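Local coordinates for protein putative O-methyltransferase (Klebsiella pneumoniae subsp. pneumoniae, PDB 3TFW) that probably transfers a methyl group from S-adenosylmethionine to an oxygen atom of an acceptor substrate, at residues A40-H45 and D97-Q102; D138-D143 and T164-D169; G168-R173 and G215-T220. All blocks are in the same frame, centred on the assembly; numbering follows the deposited sequence.

Overall arrangement
A single Rossmann-like methyltransferase fold carries all three contacts and shows how one strand can serve two neighbours. Contacts 2 and 3 share Gly168 and Asp169 at the end of strand 165-169, which lies between the parallel strand 139-142 and the antiparallel strand 217-224; their centres are about 13 Å apart. Contact 1 stands away from the central strands, its centre about 21 Å from each of the others, where the loop after helix 28-39 meets the start of helix 98-110. Along the chain contact 1 closes before contact 2 opens, and contact 3 begins where contact 2 ends. Contacts 2 and 3 tie the parallel core to strand 217-224; contact 1 joins helix ends at the surface.

Contact 1 of 3, residues A40-H45 and D97-Q102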
loop_
_atom_site.group_PDB
_atom_site.type_symbol
_atom_site.label_atom_id
_atom_site.label_comp_id
_atom_site.label_asym_id
_atom_site.label_seq_id
_atom_site.Cartn_x
_atom_site.Cartn_y
_atom_site.Cartn_z
ATOM N N ALA A 40 1.031 -12.914 -27.582
ATOM C CA ALA A 40 2.313 -13.618 -27.537
ATOM C C ALA A 40 2.289 -14.893 -26.695
ATOM O O ALA A 40 3.284 -15.609 -26.628
ATOM C CB ALA A 40 3.433 -12.677 -27.062
ATOM N N GLY A 41 1.166 -15.174 -26.040
ATOM C CA GLY A 41 1.042 -16.409 -25.256
ATOM C C GLY A 41 1.813 -16.417 -23.941
ATOM O O GLY A 41 2.159 -17.485 -23.419
ATOM N N LEU A 42 2.087 -15.231 -23.403
ATOM C CA LEU A 42 2.805 -15.113 -22.135
ATOM C C LEU A 42 1.950 -15.659 -20.991
ATOM O O LEU A 42 0.722 -15.582 -21.064
ATOM C CB LEU A 42 3.137 -13.651 -21.840
ATOM C CG LEU A 42 4.058 -12.856 -22.765
ATOM C CD1 LEU A 42 4.519 -11.582 -22.066
ATOM C CD2 LEU A 42 5.249 -13.684 -23.206
ATOM N N PRO A 43 2.589 -16.196 -19.929
ATOM C CA PRO A 43 1.790 -16.451 -18.723
ATOM C C PRO A 43 1.128 -15.153 -18.265
ATOM O O PRO A 43 1.758 -14.080 -18.315
ATOM C CB PRO A 43 2.828 -16.915 -17.690
ATOM C CG PRO A 43 4.032 -17.312 -18.471
ATOM C CD PRO A 43 4.020 -16.486 -19.725
ATOM N N ALA A 44 -0.140 -15.239 -17.855
ATOM C CA ALA A 44 -0.901 -14.068 -17.460
ATOM C C ALA A 44 -0.580 -13.717 -16.011
ATOM O O ALA A 44 -1.369 -13.982 -15.100
ATOM C CB ALA A 44 -2.398 -14.299 -17.661
ATOM N N HIS A 45 0.608 -13.150 -15.811
ATOM C CA HIS A 45 1.084 -12.783 -14.481
ATOM C C HIS A 45 1.092 -11.265 -14.312
ATOM O O HIS A 45 1.699 -10.741 -13.374
ATOM C CB HIS A 45 2.496 -13.332 -14.230
ATOM C CG HIS A 45 2.561 -14.818 -14.070
ATOM N ND1 HIS A 45 1.658 -15.530 -13.306
ATOM C CD2 HIS A 45 3.453 -15.724 -14.538
ATOM C CE1 HIS A 45 1.978 -16.812 -13.333
ATOM N NE2 HIS A 45 3.063 -16.956 -14.071
ATOM N N ASP A 97 13.882 -14.537 -19.878
ATOM C CA ASP A 97 13.292 -15.233 -21.017
ATOM C C ASP A 97 13.366 -14.394 -22.291
ATOM O O ASP A 97 12.895 -13.249 -22.329
ATOM C CB ASP A 97 11.855 -15.673 -20.703
ATOM C CG ASP A 97 11.280 -16.573 -21.778
ATOM O OD1 ASP A 97 11.435 -17.804 -21.660
ATOM O OD2 ASP A 97 10.725 -16.046 -22.757
ATOM N N ALA A 98 13.951 -14.973 -23.338
ATOM C CA ALA A 98 14.198 -14.242 -24.584
ATOM C C ALA A 98 12.901 -13.789 -25.263
ATOM O O ALA A 98 12.804 -12.662 -25.748
ATOM C CB ALA A 98 15.059 -15.075 -25.538
ATOM N N HIS A 99 11.899 -14.662 -25.262
ATOM C CA HIS A 99 10.592 -14.337 -25.825
ATOM C C HIS A 99 9.865 -13.250 -25.013
ATOM O O HIS A 99 9.273 -12.346 -25.597
ATOM C CB HIS A 99 9.726 -15.595 -25.970
ATOM C CG HIS A 99 8.355 -15.327 -26.510
ATOM N ND1 HIS A 99 8.134 -14.560 -27.636
ATOM C CD2 HIS A 99 7.134 -15.734 -26.089
ATOM C CE1 HIS A 99 6.837 -14.496 -27.875
ATOM N NE2 HIS A 99 6.209 -15.205 -26.954
ATOM N N HIS A 100 9.917 -13.322 -23.684
ATOM C CA HIS A 100 9.354 -12.243 -22.865
ATOM C C HIS A 100 10.086 -10.929 -23.142
ATOM O O HIS A 100 9.455 -9.894 -23.289
ATOM C CB HIS A 100 9.399 -12.565 -21.366
ATOM C CG HIS A 100 8.633 -13.793 -20.974
ATOM N ND1 HIS A 100 8.311 -14.075 -19.665
ATOM C CD2 HIS A 100 8.145 -14.821 -21.709
ATOM C CE1 HIS A 100 7.648 -15.218 -19.611
ATOM N NE2 HIS A 100 7.538 -15.692 -20.837
ATOM N N ALA A 101 11.414 -10.972 -23.212
ATOM C CA ALA A 101 12.188 -9.747 -23.461
ATOM C C ALA A 101 11.792 -9.096 -24.786
ATOM O O ALA A 101 11.642 -7.881 -24.854
ATOM C CB ALA A 101 13.678 -10.014 -23.419
ATOM N N GLN A 102 11.597 -9.918 -25.818
ATOM C CA GLN A 102 11.162 -9.442 -27.135
ATOM C C GLN A 102 9.817 -8.720 -27.062
ATOM O O GLN A 102 9.653 -7.620 -27.582
ATOM C CB GLN A 102 11.089 -10.614 -28.118
ATOM C CG GLN A 102 10.615 -10.227 -29.514
ATOM C CD GLN A 102 10.347 -11.429 -30.409
ATOM O OE1 GLN A 102 9.985 -12.516 -29.939
ATOM N NE2 GLN A 102 10.507 -11.231 -31.715
#
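The imidazole of His99 reaches across to the end of another helix and gives its NE2 hydrogen to the backbone carbonyl of Ala40, so a side chain in the first turn of one helix binds a main-chain oxygen at the close of a second. His99 NE2 lies 3.0 Å from Ala40 O and the bond is almost straight, with 175° at the hydrogen. Ala40 O lies practically in the ring plane, while the donor is tilted modestly from the plane of the carbonyl. With CG anti to the backbone N (chi1 179°), the His99 ring extends toward the 40-45 loop, and the methyl CB of Ala40 rests 3.8 Å from NE2 beside the bond.

Leu42 continues the contact with carbon. Its CD2 methyl touches both histidine rings, 3.5 Å from CD2 of His100 and 4.0 Å from CD2 of His99, approaching both obliquely. Leu42 and His100 run past each other in opposite directions. Farther along, Pro43 crosses His100 at about a right angle, its CD 3.8 Å from NE2 of that ring.

Both partners belong to helix ends. Gly41 takes a positive phi in a Schellman motif that closes helix 28-39, and Asp97 is the N-cap of helix 98-110. Asp97 OD2 accepts from His100 N at 3.0 Å through its anti lone pair, and its carboxyl carbon lies over one face of the His100 ring. Val103, one turn on, packs against Ala40 and Leu42.

Because His99 donates from NE2, that nitrogen must carry a hydrogen, and the directional bond holds the ring's edge to the loop while Leu42 and Pro43 supply the apolar contact beside it in a junction at the protein surface.

Contact 2 of 3, residues D138-D143 and T164-D169; sequences DLIFID and TLIIGD
Backbone hydrogen bonds join Asp138-Asp143 to Thr164-Asp169 as a parallel pair; the axes of strands 139-142 and 165-169 come within 4.7 Å, at 13°. The ladder passes from Leu165 N to Asp138 O, then through both backbone groups of Ile140 and of Ile167, and ends with Asp169 N donating to Ile142 O. Its middle rungs are short, with Ile167 N 2.7 Å from Ile140 O. Each of these carbonyl oxygens also receives a CA-H...O contact, such as Ile166 CA on Ile140 O.

Apolar packing divides between the two faces. On one, Leu139 CD1 meets Ile167 CD1 at 3.4 Å, tighter than usual for two methyls. Phe141, its CG anti to the backbone N (chi1 -174°), turns its ring so that CD1 lies 3.7 Å from Ile167 CB. On the other, Ile142 and Ile166 lie side by side and point the same way, CD1 of the first 3.9 Å from CG2 of the second.

Charge gathers where the strands end. Asp143 OD2 and Asp169 OD2 are 4.2 Å apart. Lys146 donates to the backbone oxygen of Asp169 and makes a long, weak ion pair with Asp143 OD1.

With helix 149-158 between them in sequence, the strands form a beta-alpha-beta unit: that helix covers the Ile140, Ile142 and Ile166 face, helix 49-62 packs on the Leu139, Phe141 and Ile167 face, and strands 66-70 and 217-224 flank the pair.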
loop_
_atom_site.group_PDB
_atom_site.type_symbol
_atom_site.label_atom_id
_atom_site.label_comp_id
_atom_site.label_asym_id
_atom_site.label_seq_id
_atom_site.Cartn_x
_atom_site.Cartn_y
_atom_site.Cartn_z
ATOM N N ASP A 138 16.012 3.964 -5.822
ATOM C CA ASP A 138 15.048 4.576 -4.897
ATOM C C ASP A 138 13.868 3.663 -4.614
ATOM O O ASP A 138 13.218 3.741 -3.550
ATOM C CB ASP A 138 14.539 5.886 -5.485
ATOM C CG ASP A 138 15.653 6.861 -5.762
ATOM O OD1 ASP A 138 16.471 7.077 -4.850
ATOM O OD2 ASP A 138 15.732 7.383 -6.900
ATOM N N LEU A 139 13.573 2.824 -5.595
ATOM C CA LEU A 139 12.477 1.883 -5.506
ATOM C C LEU A 139 12.893 0.591 -6.198
ATOM O O LEU A 139 13.458 0.609 -7.309
ATOM C CB LEU A 139 11.218 2.476 -6.163
ATOM C CG LEU A 139 10.056 1.485 -6.316
ATOM C CD1 LEU A 139 9.483 1.244 -4.949
ATOM C CD2 LEU A 139 8.989 2.002 -7.251
ATOM N N ILE A 140 12.641 -0.532 -5.529
ATOM C CA ILE A 140 13.055 -1.830 -6.040
ATOM C C ILE A 140 11.853 -2.767 -5.989
ATOM O O ILE A 140 11.241 -2.952 -4.929
ATOM C CB ILE A 140 14.242 -2.428 -5.255
ATOM C CG1 ILE A 140 15.460 -1.482 -5.302
ATOM C CG2 ILE A 140 14.609 -3.816 -5.814
ATOM C CD1 ILE A 140 16.617 -1.882 -4.370
ATOM N N PHE A 141 11.510 -3.332 -7.142
ATOM C CA PHE A 141 10.356 -4.218 -7.258
ATOM C C PHE A 141 10.813 -5.628 -7.582
ATOM O O PHE A 141 11.467 -5.863 -8.600
ATOM C CB PHE A 141 9.399 -3.679 -8.332
ATOM C CG PHE A 141 8.119 -4.438 -8.439
ATOM C CD1 PHE A 141 7.101 -4.238 -7.512
ATOM C CD2 PHE A 141 7.927 -5.366 -9.457
ATOM C CE1 PHE A 141 5.905 -4.948 -7.611
ATOM C CE2 PHE A 141 6.727 -6.080 -9.554
ATOM C CZ PHE A 141 5.726 -5.865 -8.634
ATOM N N ILE A 142 10.473 -6.574 -6.709
ATOM C CA ILE A 142 10.912 -7.950 -6.878
ATOM C C ILE A 142 9.737 -8.873 -7.195
ATOM O O ILE A 142 8.838 -9.048 -6.369
ATOM C CB ILE A 142 11.680 -8.462 -5.635
ATOM C CG1 ILE A 142 12.836 -7.505 -5.291
ATOM C CG2 ILE A 142 12.200 -9.890 -5.865
ATOM C CD1 ILE A 142 13.541 -7.834 -3.986
ATOM N N ASP A 143 9.755 -9.439 -8.402
ATOM C CA ASP A 143 8.746 -10.421 -8.817
ATOM C C ASP A 143 9.226 -11.296 -9.979
ATOM O O ASP A 143 8.694 -11.205 -11.096
ATOM C CB ASP A 143 7.441 -9.735 -9.207
ATOM C CG ASP A 143 6.328 -10.730 -9.526
ATOM O OD1 ASP A 143 6.414 -11.916 -9.100
ATOM O OD2 ASP A 143 5.363 -10.321 -10.208
ATOM N N THR A 164 14.944 4.008 0.584
ATOM C CA THR A 164 14.621 3.128 -0.535
ATOM C C THR A 164 13.456 2.244 -0.119
ATOM O O THR A 164 13.387 1.790 1.019
ATOM C CB THR A 164 15.811 2.204 -0.916
ATOM O OG1 THR A 164 16.852 2.968 -1.551
ATOM C CG2 THR A 164 15.361 1.071 -1.866
ATOM N N LEU A 165 12.543 2.029 -1.050
ATOM C CA LEU A 165 11.425 1.138 -0.824
ATOM C C LEU A 165 11.619 -0.130 -1.638
ATOM O O LEU A 165 11.848 -0.070 -2.853
ATOM C CB LEU A 165 10.123 1.842 -1.211
ATOM C CG LEU A 165 8.816 1.202 -0.748
ATOM C CD1 LEU A 165 8.693 1.241 0.779
ATOM C CD2 LEU A 165 7.669 1.965 -1.387
ATOM N N ILE A 166 11.527 -1.275 -0.966
ATOM C CA ILE A 166 11.628 -2.568 -1.613
ATOM C C ILE A 166 10.254 -3.251 -1.586
ATOM O O ILE A 166 9.654 -3.412 -0.519
ATOM C CB ILE A 166 12.679 -3.457 -0.904
ATOM C CG1 ILE A 166 14.046 -2.744 -0.863
ATOM C CG2 ILE A 166 12.787 -4.835 -1.588
ATOM C CD1 ILE A 166 15.128 -3.459 -0.040
ATOM N N ILE A 167 9.755 -3.641 -2.755
ATOM C CA ILE A 167 8.459 -4.331 -2.844
ATOM C C ILE A 167 8.675 -5.758 -3.317
ATOM O O ILE A 167 9.366 -5.979 -4.328
ATOM C CB ILE A 167 7.501 -3.621 -3.839
ATOM C CG1 ILE A 167 7.391 -2.134 -3.516
ATOM C CG2 ILE A 167 6.124 -4.302 -3.857
ATOM C CD1 ILE A 167 7.161 -1.273 -4.747
ATOM N N GLY A 168 8.097 -6.725 -2.595
ATOM C CA GLY A 168 8.140 -8.126 -3.011
ATOM C C GLY A 168 6.744 -8.640 -3.326
ATOM O O GLY A 168 5.919 -8.770 -2.418
ATOM N N ASP A 169 6.471 -8.933 -4.597
ATOM C CA ASP A 169 5.102 -9.333 -5.003
ATOM C C ASP A 169 4.929 -10.847 -4.967
ATOM O O ASP A 169 5.909 -11.610 -5.040
ATOM C CB ASP A 169 4.737 -8.788 -6.398
ATOM C CG ASP A 169 3.234 -8.451 -6.555
ATOM O OD1 ASP A 169 2.438 -8.560 -5.592
ATOM O OD2 ASP A 169 2.837 -8.063 -7.679
#

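Contact 3 of 3, residues G168-R173 and G215-T220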
loop_
_atom_site.group_PDB
_atom_site.type_symbol
_atom_site.label_atom_id
_atom_site.label_comp_id
_atom_site.label_asym_id
_atom_site.label_seq_id
_atom_site.Cartn_x
_atom_site.Cartn_y
_atom_site.Cartn_z
ATOM N N GLY A 168 8.097 -6.725 -2.595
ATOM C CA GLY A 168 8.140 -8.126 -3.011
ATOM C C GLY A 168 6.744 -8.640 -3.326
ATOM O O GLY A 168 5.919 -8.770 -2.418
ATOM N N ASP A 169 6.471 -8.933 -4.597
ATOM C CA ASP A 169 5.102 -9.333 -5.003
ATOM C C ASP A 169 4.929 -10.847 -4.967
ATOM O O ASP A 169 5.909 -11.610 -5.040
ATOM C CB ASP A 169 4.737 -8.788 -6.398
ATOM C CG ASP A 169 3.234 -8.451 -6.555
ATOM O OD1 ASP A 169 2.438 -8.560 -5.592
ATOM O OD2 ASP A 169 2.837 -8.063 -7.679
ATOM N N ASN A 170 3.672 -11.280 -4.823
ATOM C CA ASN A 170 3.303 -12.689 -4.952
ATOM C C ASN A 170 3.923 -13.598 -3.894
ATOM O O ASN A 170 4.529 -14.627 -4.216
ATOM C CB ASN A 170 3.611 -13.182 -6.379
ATOM C CG ASN A 170 2.988 -12.294 -7.441
ATOM O OD1 ASN A 170 3.690 -11.656 -8.223
ATOM N ND2 ASN A 170 1.658 -12.222 -7.451
ATOM N N VAL A 171 3.752 -13.224 -2.630
ATOM C CA VAL A 171 4.381 -13.937 -1.523
ATOM C C VAL A 171 3.485 -14.950 -0.796
ATOM O O VAL A 171 3.976 -15.719 0.022
ATOM C CB VAL A 171 5.014 -12.958 -0.481
ATOM C CG1 VAL A 171 6.203 -12.230 -1.095
ATOM C CG2 VAL A 171 3.975 -11.960 0.061
ATOM N N VAL A 172 2.192 -14.952 -1.096
ATOM C CA VAL A 172 1.230 -15.770 -0.345
ATOM C C VAL A 172 1.183 -17.236 -0.814
ATOM O O VAL A 172 0.983 -18.143 -0.004
ATOM C CB VAL A 172 -0.155 -15.092 -0.338
ATOM C CG1 VAL A 172 -1.272 -16.045 0.119
ATOM C CG2 VAL A 172 -0.103 -13.848 0.543
ATOM N N ARG A 173 1.386 -17.456 -2.115
ATOM C CA ARG A 173 1.463 -18.812 -2.705
ATOM C C ARG A 173 0.218 -19.655 -2.400
ATOM O O ARG A 173 0.335 -20.830 -2.040
ATOM C CB ARG A 173 2.725 -19.565 -2.235
ATOM C CG ARG A 173 4.020 -18.727 -2.132
ATOM C CD ARG A 173 4.328 -17.965 -3.412
ATOM N NE ARG A 173 4.376 -18.835 -4.588
ATOM C CZ ARG A 173 4.521 -18.407 -5.843
ATOM N NH1 ARG A 173 4.641 -17.111 -6.112
ATOM N NH2 ARG A 173 4.549 -19.284 -6.837
ATOM N N GLY A 215 -7.273 -12.906 -7.834
ATOM C CA GLY A 215 -7.411 -13.909 -6.799
ATOM C C GLY A 215 -6.736 -13.506 -5.501
ATOM O O GLY A 215 -6.433 -12.337 -5.297
ATOM N N TRP A 216 -6.500 -14.484 -4.636
ATOM C CA TRP A 216 -5.893 -14.249 -3.329
ATOM C C TRP A 216 -4.366 -14.277 -3.392
ATOM O O TRP A 216 -3.767 -15.284 -3.774
ATOM C CB TRP A 216 -6.409 -15.276 -2.338
ATOM C CG TRP A 216 -5.775 -15.251 -0.979
ATOM C CD1 TRP A 216 -5.453 -14.145 -0.225
ATOM C CD2 TRP A 216 -5.426 -16.390 -0.192
ATOM N NE1 TRP A 216 -4.904 -14.544 0.972
ATOM C CE2 TRP A 216 -4.884 -15.913 1.019
ATOM C CE3 TRP A 216 -5.521 -17.776 -0.395
ATOM C CZ2 TRP A 216 -4.431 -16.772 2.026
ATOM C CZ3 TRP A 216 -5.062 -18.628 0.596
ATOM C CH2 TRP A 216 -4.531 -18.120 1.802
ATOM N N ASP A 217 -3.743 -13.166 -3.007
ATOM C CA ASP A 217 -2.286 -13.100 -2.976
ATOM C C ASP A 217 -1.836 -12.048 -1.970
ATOM O O ASP A 217 -2.576 -11.690 -1.032
ATOM C CB ASP A 217 -1.723 -12.813 -4.383
ATOM C CG ASP A 217 -0.344 -13.456 -4.625
ATOM O OD1 ASP A 217 0.397 -13.736 -3.661
ATOM O OD2 ASP A 217 0.014 -13.670 -5.806
ATOM N N GLY A 218 -0.607 -11.576 -2.122
ATOM C CA GLY A 218 -0.100 -10.583 -1.187
ATOM C C GLY A 218 1.285 -10.104 -1.557
ATOM O O GLY A 218 1.942 -10.689 -2.426
ATOM N N PHE A 219 1.724 -9.050 -0.873
ATOM C CA PHE A 219 3.009 -8.432 -1.163
ATOM C C PHE A 219 3.686 -7.912 0.109
ATOM O O PHE A 219 3.023 -7.617 1.100
ATOM C CB PHE A 219 2.846 -7.311 -2.201
ATOM C CG PHE A 219 2.102 -6.091 -1.696
ATOM C CD1 PHE A 219 2.796 -4.996 -1.176
ATOM C CD2 PHE A 219 0.711 -6.018 -1.773
ATOM C CE1 PHE A 219 2.112 -3.863 -0.713
ATOM C CE2 PHE A 219 0.019 -4.885 -1.313
ATOM C CZ PHE A 219 0.709 -3.815 -0.787
ATOM N N THR A 220 5.008 -7.813 0.069
ATOM C CA THR A 220 5.753 -7.168 1.146
ATOM C C THR A 220 6.166 -5.765 0.741
ATOM O O THR A 220 6.319 -5.461 -0.448
ATOM C CB THR A 220 6.997 -7.981 1.540
ATOM O OG1 THR A 220 7.883 -8.091 0.417
ATOM C CG2 THR A 220 6.594 -9.366 1.992
HETATM O O HOH W 1 1.683 -16.184 -4.546
#
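Val172 presses its CG1 methyl over one face of the Trp216 indole, 4.0 Å from the centroid of the six-membered ring and 22° off its normal, a CH-pi contact in which the two side chains cross at about a right angle. CG1 is anti to the backbone N (chi1 166°), and this torsion carries it over the ring. The other branch, CG2 of Val172, turns to the backbone of the strand and lies 3.5 Å from Gly218 N. Trp216 is held at its NE1 by Gln209, and its ring also meets Trp12 of the second subunit edge to face.

Asp217 stands beside the bend in the 168-173 segment. Its OD1 takes a weak bond from Val172 N, 3.4 Å long, and receives a hydrogen from a water that in turn accepts from Arg173 N. The Arg173 guanidinium folds back within its own segment, NH1 donating in plane to Asn170 O at 3.1 Å.

Val171 CG2, held between its own backbone N and carbonyl carbon, lies against the Gly218 carbonyl, 3.5 Å from Gly218 O, the same oxygen that accepts from Val171 N. Gly168 and Thr220 make the hydrogen-bonded antiparallel pair, with Thr220 N 2.8 Å from Gly168 O. Phe219 CB lies 3.6 Å from Asp169 OD1, while its ring leads away and meets that of Phe54.

A parallel strand thus gives way to a turn that lies along an antiparallel neighbour, the reversed 217-224 strand that follows strand 165-169 in the 3-2-1-4-5-7-6 order of class I S-adenosylmethionine-dependent methyltransferases.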